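Local coordinates for protein putative rRNA methylase (Clostridium thermocellum ATCC 27405, PDB 3EEY) that binds S-adenosylmethionine and probably acts as a methyltransferase, perhaps passing the methyl group to ribosomal RNA, at residues A[11-16]-A[37-42]; A[101-104]-A[108-111]; A[117-122]-A[154-159]; A[139-142]-A[146-149]. One frame throughout, in Å; residues are numbered along the deposited sequence.

Interaction 1: A[11-16]-A[37-42]; sequences QSHDYI and TAFLAS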
loop_
_atom_site.group_PDB
_atom_site.type_symbol
_atom_site.label_atom_id
_atom_site.label_comp_id
_atom_site.label_asym_id
_atom_site.label_seq_id
_atom_site.Cartn_x
_atom_site.Cartn_y
_atom_site.Cartn_z
ATOM N N GLN A 11 -3.079 5.080 7.054
ATOM C CA GLN A 11 -2.134 5.106 5.940
ATOM C C GLN A 11 -2.254 6.345 5.047
ATOM O O GLN A 11 -1.237 6.842 4.549
ATOM C CB GLN A 11 -2.268 3.838 5.104
ATOM C CG GLN A 11 -1.634 2.616 5.731
ATOM C CD GLN A 11 -1.461 1.496 4.751
ATOM O OE1 GLN A 11 -0.850 1.662 3.689
ATOM N NE2 GLN A 11 -1.994 0.336 5.098
ATOM N N SER A 12 -3.484 6.840 4.855
ATOM C CA SER A 12 -3.718 8.101 4.136
ATOM C C SER A 12 -2.949 9.277 4.750
ATOM O O SER A 12 -2.318 10.051 4.034
ATOM C CB SER A 12 -5.211 8.421 4.041
ATOM O OG SER A 12 -5.771 8.754 5.302
ATOM N N HIS A 13 -2.972 9.375 6.076
ATOM C CA HIS A 13 -2.204 10.383 6.805
ATOM C C HIS A 13 -0.691 10.225 6.631
ATOM O O HIS A 13 0.021 11.217 6.465
ATOM C CB HIS A 13 -2.570 10.332 8.283
ATOM C CG HIS A 13 -3.910 10.920 8.593
ATOM N ND1 HIS A 13 -4.095 11.865 9.577
ATOM C CD2 HIS A 13 -5.130 10.698 8.053
ATOM C CE1 HIS A 13 -5.371 12.198 9.632
ATOM N NE2 HIS A 13 -6.019 11.506 8.714
ATOM N N ASP A 14 -0.211 8.979 6.668
ATOM C CA ASP A 14 1.201 8.660 6.438
ATOM C C ASP A 14 1.688 9.056 5.043
ATOM O O ASP A 14 2.795 9.580 4.902
ATOM C CB ASP A 14 1.477 7.170 6.678
ATOM C CG ASP A 14 1.523 6.803 8.159
ATOM O OD1 ASP A 14 1.371 7.689 9.025
ATOM O OD2 ASP A 14 1.727 5.610 8.459
ATOM N N TYR A 15 0.858 8.794 4.031
ATOM C CA TYR A 15 1.132 9.202 2.653
ATOM C C TYR A 15 1.126 10.715 2.473
ATOM O O TYR A 15 1.918 11.244 1.699
ATOM C CB TYR A 15 0.138 8.561 1.683
ATOM C CG TYR A 15 0.543 7.180 1.222
ATOM C CD1 TYR A 15 -0.045 6.038 1.770
ATOM C CD2 TYR A 15 1.515 7.011 0.235
ATOM C CE1 TYR A 15 0.329 4.760 1.354
ATOM C CE2 TYR A 15 1.889 5.736 -0.196
ATOM C CZ TYR A 15 1.295 4.616 0.367
ATOM O OH TYR A 15 1.661 3.351 -0.044
ATOM N N ILE A 16 0.240 11.398 3.192
ATOM C CA ILE A 16 0.144 12.855 3.123
ATOM C C ILE A 16 1.369 13.512 3.780
ATOM O O ILE A 16 1.938 14.446 3.218
ATOM C CB ILE A 16 -1.221 13.393 3.700
ATOM C CG1 ILE A 16 -2.415 13.000 2.812
ATOM C CG2 ILE A 16 -1.198 14.887 3.880
ATOM C CD1 ILE A 16 -2.416 13.550 1.387
ATOM N N THR A 37 -8.876 18.138 8.012
ATOM C CA THR A 37 -8.636 19.570 7.806
ATOM C C THR A 37 -7.611 20.098 8.813
ATOM O O THR A 37 -6.676 20.799 8.429
ATOM C CB THR A 37 -9.932 20.420 7.912
ATOM O OG1 THR A 37 -11.070 19.653 7.497
ATOM C CG2 THR A 37 -9.815 21.682 7.055
ATOM N N ALA A 38 -7.793 19.739 10.085
ATOM C CA ALA A 38 -6.868 20.103 11.166
ATOM C C ALA A 38 -5.490 19.501 10.933
ATOM O O ALA A 38 -4.464 20.177 11.088
ATOM C CB ALA A 38 -7.418 19.659 12.518
ATOM N N PHE A 39 -5.493 18.225 10.553
ATOM C CA PHE A 39 -4.287 17.487 10.180
ATOM C C PHE A 39 -3.504 18.171 9.045
ATOM O O PHE A 39 -2.291 18.348 9.146
ATOM C CB PHE A 39 -4.655 16.042 9.804
ATOM C CG PHE A 39 -3.570 15.300 9.083
ATOM C CD1 PHE A 39 -2.413 14.921 9.743
ATOM C CD2 PHE A 39 -3.710 14.964 7.744
ATOM C CE1 PHE A 39 -1.406 14.232 9.080
ATOM C CE2 PHE A 39 -2.713 14.273 7.079
ATOM C CZ PHE A 39 -1.556 13.910 7.746
ATOM N N LEU A 40 -4.205 18.549 7.980
ATOM C CA LEU A 40 -3.598 19.279 6.862
ATOM C C LEU A 40 -3.083 20.665 7.261
ATOM O O LEU A 40 -2.014 21.094 6.805
ATOM C CB LEU A 40 -4.580 19.395 5.695
ATOM C CG LEU A 40 -4.834 18.160 4.830
ATOM C CD1 LEU A 40 -6.038 18.374 3.927
ATOM C CD2 LEU A 40 -3.610 17.772 4.010
ATOM N N ALA A 41 -3.835 21.347 8.124
ATOM C CA ALA A 41 -3.466 22.664 8.640
ATOM C C ALA A 41 -2.175 22.663 9.466
ATOM O O ALA A 41 -1.371 23.594 9.372
ATOM C CB ALA A 41 -4.617 23.253 9.442
ATOM N N SER A 42 -1.971 21.610 10.254
ATOM C CA SER A 42 -0.781 21.493 11.091
ATOM C C SER A 42 0.476 21.190 10.284
ATOM O O SER A 42 1.572 21.609 10.657
ATOM C CB SER A 42 -0.976 20.415 12.153
ATOM O OG SER A 42 -1.023 19.131 11.552
#

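Interaction 2: A[101-104]-A[108-111]; sequences LGYL and DHSI. With SAM (S-adenosylmethionine), chain K; SO4 (sulfate ion), chain M.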
loop_
_atom_site.group_PDB
_atom_site.type_symbol
_atom_site.label_atom_id
_atom_site.label_comp_id
_atom_site.label_asym_id
_atom_site.label_seq_id
_atom_site.Cartn_x
_atom_site.Cartn_y
_atom_site.Cartn_z
ATOM N N LEU A 101 -14.610 9.075 1.614
ATOM C CA LEU A 101 -15.893 8.832 0.951
ATOM C C LEU A 101 -16.920 8.113 1.813
ATOM O O LEU A 101 -16.641 7.060 2.367
ATOM C CB LEU A 101 -15.680 8.041 -0.345
ATOM C CG LEU A 101 -14.748 8.607 -1.414
ATOM C CD1 LEU A 101 -14.862 7.740 -2.658
ATOM C CD2 LEU A 101 -15.117 10.041 -1.724
ATOM N N GLY A 102 -18.121 8.680 1.884
ATOM C CA GLY A 102 -19.230 8.116 2.657
ATOM C C GLY A 102 -20.102 9.216 3.236
ATOM O O GLY A 102 -20.184 10.304 2.668
ATOM N N TYR A 103 -20.751 8.942 4.367
ATOM C CA TYR A 103 -21.569 9.952 5.066
ATOM C C TYR A 103 -20.855 10.558 6.281
ATOM O O TYR A 103 -19.841 10.023 6.736
ATOM C CB TYR A 103 -22.936 9.377 5.489
ATOM C CG TYR A 103 -22.877 8.053 6.222
ATOM C CD1 TYR A 103 -23.276 6.875 5.592
ATOM C CD2 TYR A 103 -22.425 7.973 7.543
ATOM C CE1 TYR A 103 -23.226 5.650 6.255
ATOM C CE2 TYR A 103 -22.361 6.749 8.215
ATOM C CZ TYR A 103 -22.771 5.592 7.566
ATOM O OH TYR A 103 -22.722 4.377 8.218
ATOM N N LEU A 104 -21.402 11.658 6.804
ATOM C CA LEU A 104 -20.897 12.299 8.026
ATOM C C LEU A 104 -21.145 11.438 9.273
ATOM O O LEU A 104 -22.291 11.053 9.541
ATOM C CB LEU A 104 -21.519 13.694 8.201
ATOM C CG LEU A 104 -21.262 14.522 9.471
ATOM C CD1 LEU A 104 -19.800 14.860 9.655
ATOM C CD2 LEU A 104 -22.083 15.801 9.457
ATOM N N ASP A 108 -26.346 12.945 9.424
ATOM C CA ASP A 108 -27.344 12.399 8.502
ATOM C C ASP A 108 -26.739 11.308 7.602
ATOM O O ASP A 108 -25.879 11.589 6.754
ATOM C CB ASP A 108 -27.932 13.531 7.650
ATOM C CG ASP A 108 -29.363 13.263 7.201
ATOM O OD1 ASP A 108 -29.781 12.083 7.119
ATOM O OD2 ASP A 108 -30.073 14.254 6.922
ATOM N N HIS A 109 -27.209 10.074 7.794
ATOM C CA HIS A 109 -26.690 8.896 7.087
ATOM C C HIS A 109 -27.058 8.829 5.601
ATOM O O HIS A 109 -26.396 8.127 4.828
ATOM C CB HIS A 109 -27.141 7.611 7.794
ATOM C CG HIS A 109 -26.246 7.194 8.921
ATOM N ND1 HIS A 109 -25.844 5.889 9.105
ATOM C CD2 HIS A 109 -25.669 7.909 9.917
ATOM C CE1 HIS A 109 -25.066 5.815 10.171
ATOM N NE2 HIS A 109 -24.940 7.028 10.679
ATOM N N SER A 110 -28.109 9.553 5.217
ATOM C CA SER A 110 -28.599 9.557 3.837
ATOM C C SER A 110 -27.894 10.591 2.949
ATOM O O SER A 110 -27.953 10.496 1.723
ATOM C CB SER A 110 -30.122 9.744 3.798
ATOM O OG SER A 110 -30.491 11.079 4.097
ATOM N N ILE A 111 -27.232 11.568 3.565
ATOM C CA ILE A 111 -26.439 12.554 2.818
ATOM C C ILE A 111 -24.973 12.113 2.713
ATOM O O ILE A 111 -24.170 12.293 3.640
ATOM C CB ILE A 111 -26.561 13.989 3.401
ATOM C CG1 ILE A 111 -28.038 14.400 3.510
ATOM C CG2 ILE A 111 -25.789 14.985 2.529
ATOM C CD1 ILE A 111 -28.296 15.638 4.355
HETATM N N SAM K . -12.706 13.639 6.662
HETATM C CA SAM K . -14.017 13.698 7.382
HETATM C C SAM K . -13.837 13.806 8.899
HETATM O O SAM K . -14.743 13.523 9.690
HETATM O OXT SAM K . -12.769 14.200 9.367
HETATM C CB SAM K . -14.901 12.523 6.982
HETATM C CG SAM K . -15.682 12.790 5.699
HETATM S SD SAM K . -17.317 12.007 5.665
HETATM C CE SAM K . -16.843 10.271 5.433
HETATM C "C5'" SAM K . -17.888 12.515 4.021
HETATM C "C4'" SAM K . -18.223 14.010 4.002
HETATM O "O4'" SAM K . -18.294 14.502 2.677
HETATM C "C3'" SAM K . -19.564 14.314 4.667
HETATM O "O3'" SAM K . -19.366 15.329 5.624
HETATM C "C2'" SAM K . -20.457 14.793 3.539
HETATM O "O2'" SAM K . -21.385 15.781 3.946
HETATM C "C1'" SAM K . -19.429 15.337 2.554
HETATM N N9 SAM K . -19.907 15.382 1.158
HETATM C C8 SAM K . -20.893 14.632 0.560
HETATM N N7 SAM K . -20.994 15.018 -0.736
HETATM C C5 SAM K . -20.088 16.001 -0.964
HETATM C C6 SAM K . -19.758 16.754 -2.086
HETATM N N6 SAM K . -20.370 16.578 -3.255
HETATM N N1 SAM K . -18.771 17.708 -1.979
HETATM C C2 SAM K . -18.107 17.936 -0.793
HETATM N N3 SAM K . -18.431 17.182 0.305
HETATM C C4 SAM K . -19.404 16.237 0.222
HETATM S S SO4 M . -21.641 7.012 12.372
HETATM O O1 SO4 M . -22.668 8.036 12.202
HETATM O O2 SO4 M . -22.279 5.707 12.529
HETATM O O3 SO4 M . -20.777 6.991 11.195
HETATM O O4 SO4 M . -20.840 7.315 13.556
#

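Interaction 3: A[117-122]-A[154-159]; sequences TTIQAL and LEFLKG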
loop_
_atom_site.group_PDB
_atom_site.type_symbol
_atom_site.label_atom_id
_atom_site.label_comp_id
_atom_site.label_asym_id
_atom_site.label_seq_id
_atom_site.Cartn_x
_atom_site.Cartn_y
_atom_site.Cartn_z
ATOM N N THR A 117 -20.283 12.911 -8.773
ATOM C CA THR A 117 -19.639 14.124 -8.271
ATOM C C THR A 117 -18.245 13.834 -7.735
ATOM O O THR A 117 -17.352 14.684 -7.820
ATOM C CB THR A 117 -20.521 14.847 -7.211
ATOM O OG1 THR A 117 -20.995 13.907 -6.242
ATOM C CG2 THR A 117 -21.735 15.488 -7.867
ATOM N N THR A 118 -18.060 12.631 -7.190
ATOM C CA THR A 118 -16.744 12.182 -6.718
ATOM C C THR A 118 -15.776 12.063 -7.887
ATOM O O THR A 118 -14.663 12.593 -7.822
ATOM C CB THR A 118 -16.817 10.851 -5.945
ATOM O OG1 THR A 118 -17.700 10.992 -4.824
ATOM C CG2 THR A 118 -15.436 10.441 -5.443
ATOM N N ILE A 119 -16.220 11.402 -8.959
ATOM C CA ILE A 119 -15.443 11.276 -10.198
ATOM C C ILE A 119 -15.089 12.655 -10.795
ATOM O O ILE A 119 -13.947 12.889 -11.197
ATOM C CB ILE A 119 -16.173 10.343 -11.226
ATOM C CG1 ILE A 119 -16.073 8.884 -10.773
ATOM C CG2 ILE A 119 -15.590 10.481 -12.623
ATOM C CD1 ILE A 119 -17.155 7.979 -11.314
ATOM N N GLN A 120 -16.069 13.558 -10.831
ATOM C CA GLN A 120 -15.849 14.950 -11.239
ATOM C C GLN A 120 -14.775 15.641 -10.403
ATOM O O GLN A 120 -13.845 16.223 -10.960
ATOM C CB GLN A 120 -17.131 15.761 -11.106
ATOM C CG GLN A 120 -18.039 15.763 -12.293
ATOM C CD GLN A 120 -19.070 16.851 -12.166
ATOM O OE1 GLN A 120 -18.747 18.038 -12.281
ATOM N NE2 GLN A 120 -20.316 16.462 -11.900
ATOM N N ALA A 121 -14.917 15.580 -9.073
ATOM C CA ALA A 121 -13.936 16.178 -8.144
ATOM C C ALA A 121 -12.555 15.573 -8.287
ATOM O O ALA A 121 -11.559 16.292 -8.189
ATOM C CB ALA A 121 -14.391 16.045 -6.728
ATOM N N LEU A 122 -12.498 14.256 -8.512
ATOM C CA LEU A 122 -11.227 13.576 -8.761
ATOM C C LEU A 122 -10.534 14.072 -10.029
ATOM O O LEU A 122 -9.326 14.237 -10.028
ATOM C CB LEU A 122 -11.398 12.059 -8.801
ATOM C CG LEU A 122 -11.610 11.345 -7.468
ATOM C CD1 LEU A 122 -12.139 9.938 -7.703
ATOM C CD2 LEU A 122 -10.337 11.323 -6.642
ATOM N N LEU A 154 -13.532 3.215 -8.575
ATOM C CA LEU A 154 -12.454 2.309 -8.949
ATOM C C LEU A 154 -12.407 2.012 -10.451
ATOM O O LEU A 154 -11.325 1.953 -11.033
ATOM C CB LEU A 154 -12.515 1.008 -8.130
ATOM C CG LEU A 154 -12.112 1.089 -6.647
ATOM C CD1 LEU A 154 -12.395 -0.215 -5.905
ATOM C CD2 LEU A 154 -10.651 1.479 -6.462
ATOM N N GLU A 155 -13.574 1.857 -11.070
ATOM C CA GLU A 155 -13.654 1.653 -12.523
ATOM C C GLU A 155 -13.162 2.879 -13.287
ATOM O O GLU A 155 -12.488 2.743 -14.306
ATOM C CB GLU A 155 -15.077 1.284 -12.958
ATOM C CG GLU A 155 -15.140 0.641 -14.334
ATOM C CD GLU A 155 -16.542 0.620 -14.920
ATOM O OE1 GLU A 155 -17.508 0.943 -14.195
ATOM O OE2 GLU A 155 -16.676 0.279 -16.114
ATOM N N PHE A 156 -13.494 4.067 -12.786
ATOM C CA PHE A 156 -12.954 5.309 -13.326
ATOM C C PHE A 156 -11.434 5.399 -13.177
ATOM O O PHE A 156 -10.731 5.761 -14.125
ATOM C CB PHE A 156 -13.621 6.541 -12.682
ATOM C CG PHE A 156 -12.888 7.838 -12.950
ATOM C CD1 PHE A 156 -12.903 8.417 -14.220
ATOM C CD2 PHE A 156 -12.179 8.476 -11.931
ATOM C CE1 PHE A 156 -12.227 9.605 -14.478
ATOM C CE2 PHE A 156 -11.489 9.663 -12.172
ATOM C CZ PHE A 156 -11.515 10.234 -13.448
ATOM N N LEU A 157 -10.938 5.085 -11.984
ATOM C CA LEU A 157 -9.511 5.219 -11.672
ATOM C C LEU A 157 -8.598 4.194 -12.344
ATOM O O LEU A 157 -7.414 4.471 -12.545
ATOM C CB LEU A 157 -9.282 5.225 -10.168
ATOM C CG LEU A 157 -9.766 6.483 -9.445
ATOM C CD1 LEU A 157 -9.631 6.291 -7.953
ATOM C CD2 LEU A 157 -9.018 7.723 -9.900
ATOM N N LYS A 158 -9.151 3.038 -12.711
ATOM C CA LYS A 158 -8.442 2.052 -13.531
ATOM C C LYS A 158 -8.081 2.591 -14.912
ATOM O O LYS A 158 -7.117 2.115 -15.525
ATOM C CB LYS A 158 -9.278 0.780 -13.702
ATOM C CG LYS A 158 -9.237 -0.187 -12.524
ATOM C CD LYS A 158 -10.383 -1.202 -12.599
ATOM C CE LYS A 158 -10.549 -1.993 -11.300
ATOM N NZ LYS A 158 -9.533 -3.077 -11.169
ATOM N N GLY A 159 -8.847 3.580 -15.386
ATOM C CA GLY A 159 -8.666 4.168 -16.712
ATOM C C GLY A 159 -7.704 5.343 -16.815
ATOM O O GLY A 159 -7.410 5.806 -17.908
#

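Interaction 4: A[139-142]-A[146-149]; sequences IYYG and GFEE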
loop_
_atom_site.group_PDB
_atom_site.type_symbol
_atom_site.label_atom_id
_atom_site.label_comp_id
_atom_site.label_asym_id
_atom_site.label_seq_id
_atom_site.Cartn_x
_atom_site.Cartn_y
_atom_site.Cartn_z
ATOM N N ILE A 139 -11.999 4.912 0.806
ATOM C CA ILE A 139 -13.314 4.512 0.323
ATOM C C ILE A 139 -13.996 3.635 1.363
ATOM O O ILE A 139 -13.521 2.545 1.677
ATOM C CB ILE A 139 -13.235 3.743 -1.029
ATOM C CG1 ILE A 139 -12.557 4.596 -2.106
ATOM C CG2 ILE A 139 -14.634 3.315 -1.484
ATOM C CD1 ILE A 139 -12.186 3.837 -3.379
ATOM N N TYR A 140 -15.103 4.128 1.908
ATOM C CA TYR A 140 -15.971 3.331 2.766
ATOM C C TYR A 140 -17.142 2.837 1.956
ATOM O O TYR A 140 -17.641 3.535 1.075
ATOM C CB TYR A 140 -16.509 4.143 3.924
ATOM C CG TYR A 140 -15.462 4.652 4.878
ATOM C CD1 TYR A 140 -15.227 4.006 6.087
ATOM C CD2 TYR A 140 -14.722 5.800 4.590
ATOM C CE1 TYR A 140 -14.270 4.486 6.983
ATOM C CE2 TYR A 140 -13.769 6.278 5.471
ATOM C CZ TYR A 140 -13.541 5.621 6.659
ATOM O OH TYR A 140 -12.591 6.099 7.537
ATOM N N TYR A 141 -17.596 1.639 2.285
ATOM C CA TYR A 141 -18.621 0.959 1.513
ATOM C C TYR A 141 -19.323 -0.039 2.418
ATOM O O TYR A 141 -18.971 -0.161 3.589
ATOM C CB TYR A 141 -18.016 0.282 0.268
ATOM C CG TYR A 141 -16.946 -0.760 0.536
ATOM C CD1 TYR A 141 -15.715 -0.406 1.091
ATOM C CD2 TYR A 141 -17.151 -2.096 0.200
ATOM C CE1 TYR A 141 -14.742 -1.342 1.334
ATOM C CE2 TYR A 141 -16.167 -3.053 0.434
ATOM C CZ TYR A 141 -14.962 -2.666 1.004
ATOM O OH TYR A 141 -13.966 -3.596 1.246
ATOM N N GLY A 142 -20.322 -0.737 1.882
ATOM C CA GLY A 142 -21.177 -1.606 2.686
ATOM C C GLY A 142 -22.100 -0.752 3.523
ATOM O O GLY A 142 -22.223 0.450 3.277
ATOM N N GLY A 146 -23.472 1.448 0.951
ATOM C CA GLY A 146 -23.625 0.578 -0.215
ATOM C C GLY A 146 -22.336 0.458 -1.010
ATOM O O GLY A 146 -21.283 0.892 -0.553
ATOM N N PHE A 147 -22.421 -0.101 -2.214
ATOM C CA PHE A 147 -21.227 -0.519 -2.959
ATOM C C PHE A 147 -21.010 0.184 -4.297
ATOM O O PHE A 147 -19.963 0.021 -4.920
ATOM C CB PHE A 147 -21.283 -2.023 -3.217
ATOM C CG PHE A 147 -21.313 -2.865 -1.973
ATOM C CD1 PHE A 147 -20.127 -3.249 -1.353
ATOM C CD2 PHE A 147 -22.524 -3.303 -1.433
ATOM C CE1 PHE A 147 -20.144 -4.035 -0.207
ATOM C CE2 PHE A 147 -22.547 -4.097 -0.296
ATOM C CZ PHE A 147 -21.351 -4.459 0.316
ATOM N N GLU A 148 -22.001 0.958 -4.725
ATOM C CA GLU A 148 -22.049 1.550 -6.059
ATOM C C GLU A 148 -20.953 2.597 -6.291
ATOM O O GLU A 148 -20.386 2.676 -7.381
ATOM C CB GLU A 148 -23.445 2.157 -6.280
ATOM C CG GLU A 148 -23.716 2.788 -7.649
ATOM C CD GLU A 148 -24.741 3.925 -7.584
ATOM O OE1 GLU A 148 -25.231 4.256 -6.476
ATOM O OE2 GLU A 148 -25.051 4.501 -8.649
ATOM N N GLU A 149 -20.674 3.393 -5.261
ATOM C CA GLU A 149 -19.634 4.415 -5.319
ATOM C C GLU A 149 -18.245 3.815 -5.411
ATOM O O GLU A 149 -17.445 4.249 -6.243
ATOM C CB GLU A 149 -19.717 5.370 -4.126
ATOM C CG GLU A 149 -18.643 6.447 -4.171
ATOM C CD GLU A 149 -18.841 7.526 -3.153
ATOM O OE1 GLU A 149 -19.152 7.214 -1.982
ATOM O OE2 GLU A 149 -18.655 8.695 -3.525
#

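Interaction 1: A[11-16]-A[37-42]
The carbonyl O of Phe39 accepts a hydrogen bond from Ser42 OG at 2.8 Å, within its own helix, while the Phe39 ring reaches across to stack on His13. The hydroxyl approaches this oxygen tilted 32° from the carbonyl plane. The two rings form a face-to-face stack, centroids 4.0 Å apart, with planes still inclined at 29°. His13 ND1 lies over the middle of the phenyl ring, 3.5 Å from Phe39 CG, and the rim atom Phe39 CZ comes within 3.4 Å of the His13 backbone O. Phe39 gets there because its CG points opposite the backbone N (chi1 165°), which sends the ring out toward helix 8-19. In this Rossmann-like methyltransferase fold, helices 8-19 and 35-44 run side by side on one face of the sheet, their local axes 11.5 Å apart. Nearer the strands the contact becomes purely apolar: Ile16 CG2 touches Phe39 CE2 at 3.6 Å and Leu40 CD2 at 3.8 Å, and both Ile16 and Leu40 rest on Met98 of strand 94-101. The far end of the imidazole has a second fixing, a hydrogen bond between His13 NE2 and OD1 of Asp36, a residue that binds S-adenosylmethionine.

Interaction 2: A[101-104]-A[108-111]
Tyr103 and His109 come closest in backbone, with CA atoms 5.6 Å apart, where the loop after strand 94-101 doubles back without forming any regular strand pairing. In class I methyltransferases this loop, following the fourth strand, lines the cofactor site, and here Gly102, Tyr103 and Leu104 all belong to the S-adenosylmethionine pocket. The Tyr103 carbonyl O lies 3.3 Å from CE of the cofactor, the methyl carbon, and Leu104 CB sits 3.7 Å from the ribose O3'. Tyr103 turns its ring the other way, toward segment 108-111: with CG set between the backbone N and the carbonyl carbon (chi1 50°), the phenol is brought against the imidazole of His109. The rings stack face to face, centroids 4.0 Å apart and planes at 24°. Tyr103 CE2 lies over the centre of the imidazole, whereas His109 ND1 falls toward the rim of the phenol, 3.4 Å from Tyr103 CZ. A weak hydrogen bond joins His109 ND1 to Asp144 OD1. The other ring nitrogen meets a sulfate, probably from the crystallisation liquor, which Ser106 N also binds: His109 NE2 donates to sulfate O1 at 2.9 Å, with an N-H...O angle of 146°.

Interaction 3: A[117-122]-A[154-159]
Ile119 and Phe156 join helices 115-128 and 148-157, which flank each other on one face of the sheet in this Rossmann-like methyltransferase fold. The CA atoms of Ile119 and Phe156 are the nearest across the two segments, 7.2 Å apart, and side chains make the closest contacts between them. Phe156 places CG opposite its backbone N (chi1 166°), which carries the ring across toward helix 115-128. Ile119 adopts the other common helical setting: CG1 lies opposite the carbonyl carbon (chi1 -73°), leaving CG2 opposite the backbone N. This turns the CG2 methyl onto the phenyl face, in a CH-pi contact 3.7 Å from the ring centroid and only 11° off the ring normal. The other branch lies nearer the root of the phenylalanine: Ile119 CG1 is 3.9 Å from Phe156 CB, and Ile119 CD1 is 4.1 Å from the same carbon. The isoleucine and phenylalanine thus lie alongside, each pointing past the other's base. Ser123 and Met126, a turn or more further along helix 115-128, also pack on the phenylalanine, and Ser123 OG hydrogen-bonds the Ile119 carbonyl. On the side of the pair nearer the sheet lie Leu122 and Leu157, and both side chains touch Ile185 of strand 181-187. Leu122 also packs on Phe99 of strand 94-101. Its CB approaches the ring obliquely, 4.1 Å from Phe156 CE2, and deeper still Leu122 CD1 faces Leu157 CD2 at 4.4 Å.

Interaction 4: A[139-142]-A[146-149]
Gly142 and Gly146 face each other as an antiparallel hydrogen-bonded pair, a single bridge with CA atoms 4.4 Å apart that closes a tight three-residue loop. Gly146 N donates to Gly142 O at 2.8 Å with an N-H...O angle of 154°. The return bond, from Gly142 N to Gly146 O, is longer at 3.1 Å and more bent (137°). Both donors lie well above the plane of the carbonyl they meet. Both glycines have positive phi, and at Gly146 a beta carbon would collide with the carbonyl O of the preceding residue. Phe147 folds back over the bridge: Gly142 CA sits over its ring face, 3.7 Å from Phe147 CZ, in a CH-pi contact displaced toward the rim. Tyr141 meets the same phenyl rim to rim, Tyr141 CD2 lying 3.5 Å from Phe147 CD1 with the planes at 66°. A second shell holds the tyrosine: its OH hydrogen-bonds the carbonyl O of Pro179, Lys150 makes a cation-pi contact with its ring, and Cys178 packs on both aromatics. The turn lies on the connection from the end of strand 133-139 to the start of helix 148-157, beside the loop that leads into strand 181-187.

Interaction 1 packs helices on one face of the sheet and interaction 3 on the other, their centres 22 Å apart; strand 94-101 lies between, giving Met98 to the first and Phe99 to the second. Interaction 2 begins at the end of that strand and is the one in direct contact with S-adenosylmethionine; the His13 side chain stays about 7 Å from the cofactor and Ile119 about 11 Å. Interactions 2 and 4, with centres 11 Å apart, touch where Leu101 O lies 3.2 Å from Tyr140 CD2. Interaction 4 is nested in the loop closed by interaction 3, and a probable 2.8 Å hydrogen bond between Thr118 OG1 and Glu149 OE2 ties them together.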